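Beta-lactamase-like protein (Koribacter versatilis, PDB 6B9V) is a PhnP-family diphosphatase with a metallo-beta-lactamase fold that cleaves reactive FAD photoproducts, probably using its bound manganese ions. Local coordinates at residues A[153-157]-A[186-190]. Numbering follows the deposited sequence.
Sequences FIPVP and SMEML
Residues 153-157 are extended, part of strand 151-160. Residues 186-190 begin on helix 184-187 and run through a type I beta turn from Met187 to Leu190, closed by a backbone hydrogen bond of 3.2 Å from Leu190 N to Met187 O. The nearest CA atoms are those of Val156 and Ser186, 6.0 Å apart. Ile154 and Val156 point toward the turn, and Pro155 points away. Met189 (chi1 m, chi2 t, chi3 p) and Val156 (chi1 t) are the two bumps. Met189 CE enters the hollow between the side chains of Ile154 and Val156, 3.5 Å from Ile154 CG2, 4.1 Å from Val156 CG2 and 3.6 Å from Pro155 O at the floor. Val156 CG1 fills a second hollow, 3.7 Å from Ser186 CB and 4.3 Å from Leu190 CD1. Ser186 (chi1 m) adds a polar link: its OG donates a hydrogen bond of 2.6 Å to Pro157 O. Helix 184-187 and the turn thus pack on one sheet of the metallo-beta-lactamase fold, on the strand that carries the manganese ligand His160. Strand 163-170 pairs with this strand, and its Arg169 hydrogen-bonds Met189 O. Leu190 packs on Ala174 and Leu176 of strand 173-176 and, with Met187, on Leu222 of helix 212-222.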
loop_
_atom_site.group_PDB
_atom_site.type_symbol
_atom_site.label_atom_id
_atom_site.label_comp_id
_atom_site.label_asym_id
_atom_site.label_seq_id
_atom_site.Cartn_x
_atom_site.Cartn_y
_atom_site.Cartn_z
ATOM N N PHE A 153 10.400 25.410 -4.811
ATOM C CA PHE A 153 9.584 24.489 -5.589
ATOM C C PHE A 153 8.411 25.259 -6.186
ATOM O O PHE A 153 7.516 25.698 -5.473
ATOM C CB PHE A 153 9.082 23.333 -4.717
ATOM C CG PHE A 153 10.107 22.265 -4.474
ATOM C CD1 PHE A 153 11.220 22.515 -3.691
ATOM C CD2 PHE A 153 9.940 20.995 -5.008
ATOM C CE1 PHE A 153 12.164 21.515 -3.462
ATOM C CE2 PHE A 153 10.882 19.998 -4.789
ATOM C CZ PHE A 153 11.994 20.262 -4.014
ATOM N N ILE A 154 8.425 25.434 -7.497
ATOM C CA ILE A 154 7.434 26.262 -8.179
ATOM C C ILE A 154 6.285 25.386 -8.655
ATOM O O ILE A 154 6.508 24.456 -9.414
ATOM C CB ILE A 154 8.065 26.995 -9.382
ATOM C CG1 ILE A 154 9.358 27.696 -8.947
ATOM C CG2 ILE A 154 7.079 27.986 -9.987
ATOM C CD1 ILE A 154 10.271 28.041 -10.093
ATOM N N PRO A 155 5.058 25.669 -8.197
ATOM C CA PRO A 155 3.902 24.919 -8.704
ATOM C C PRO A 155 3.645 25.270 -10.169
ATOM O O PRO A 155 3.669 26.446 -10.547
ATOM C CB PRO A 155 2.742 25.389 -7.812
ATOM C CG PRO A 155 3.402 26.074 -6.625
ATOM C CD PRO A 155 4.667 26.662 -7.181
ATOM N N VAL A 156 3.414 24.244 -10.973
ATOM C CA VAL A 156 3.158 24.390 -12.394
ATOM C C VAL A 156 1.785 23.817 -12.693
ATOM O O VAL A 156 1.604 22.606 -12.640
ATOM C CB VAL A 156 4.216 23.659 -13.240
ATOM C CG1 VAL A 156 3.910 23.820 -14.748
ATOM C CG2 VAL A 156 5.608 24.182 -12.908
ATOM N N PRO A 157 0.808 24.684 -12.967
ATOM C CA PRO A 157 -0.538 24.157 -13.219
ATOM C C PRO A 157 -0.575 23.260 -14.445
ATOM O O PRO A 157 -0.047 23.644 -15.489
ATOM C CB PRO A 157 -1.378 25.418 -13.437
ATOM C CG PRO A 157 -0.582 26.543 -12.743
ATOM C CD PRO A 157 0.850 26.160 -12.938
ATOM N N SER A 186 1.960 27.576 -18.586
ATOM C CA SER A 186 2.793 26.577 -17.923
ATOM C C SER A 186 3.916 26.065 -18.827
ATOM O O SER A 186 5.009 25.748 -18.345
ATOM C CB SER A 186 1.953 25.382 -17.426
ATOM O OG SER A 186 1.070 25.769 -16.392
ATOM N N MET A 187 3.656 25.976 -20.127
ATOM C CA MET A 187 4.693 25.549 -21.054
ATOM C C MET A 187 5.852 26.526 -20.966
ATOM O O MET A 187 7.026 26.131 -21.051
ATOM C CB MET A 187 4.168 25.472 -22.484
ATOM C CG MET A 187 3.181 24.341 -22.712
ATOM S SD MET A 187 3.988 22.745 -22.802
ATOM C CE MET A 187 4.734 22.835 -24.436
ATOM N N GLU A 188 5.517 27.799 -20.768
ATOM C CA GLU A 188 6.547 28.837 -20.712
ATOM C C GLU A 188 7.418 28.751 -19.464
ATOM O O GLU A 188 8.505 29.322 -19.434
ATOM C CB GLU A 188 5.908 30.221 -20.803
ATOM C CG GLU A 188 5.447 30.554 -22.216
ATOM C CD GLU A 188 6.519 30.253 -23.262
ATOM O OE1 GLU A 188 7.670 30.714 -23.089
ATOM O OE2 GLU A 188 6.218 29.547 -24.252
ATOM N N MET A 189 6.940 28.031 -18.450
ATOM C CA MET A 189 7.661 27.863 -17.183
ATOM C C MET A 189 8.640 26.694 -17.235
ATOM O O MET A 189 9.414 26.478 -16.300
ATOM C CB MET A 189 6.676 27.623 -16.022
ATOM C CG MET A 189 5.647 28.740 -15.795
ATOM S SD MET A 189 4.432 28.245 -14.547
ATOM C CE MET A 189 5.430 28.310 -13.070
ATOM N N LEU A 190 8.583 25.919 -18.312
ATOM C CA LEU A 190 9.250 24.623 -18.340
ATOM C C LEU A 190 10.407 24.551 -19.331
ATOM O O LEU A 190 10.822 23.468 -19.717
ATOM C CB LEU A 190 8.228 23.532 -18.668
ATOM C CG LEU A 190 7.183 23.268 -17.583
ATOM C CD1 LEU A 190 6.144 22.276 -18.106
ATOM C CD2 LEU A 190 7.845 22.733 -16.318
#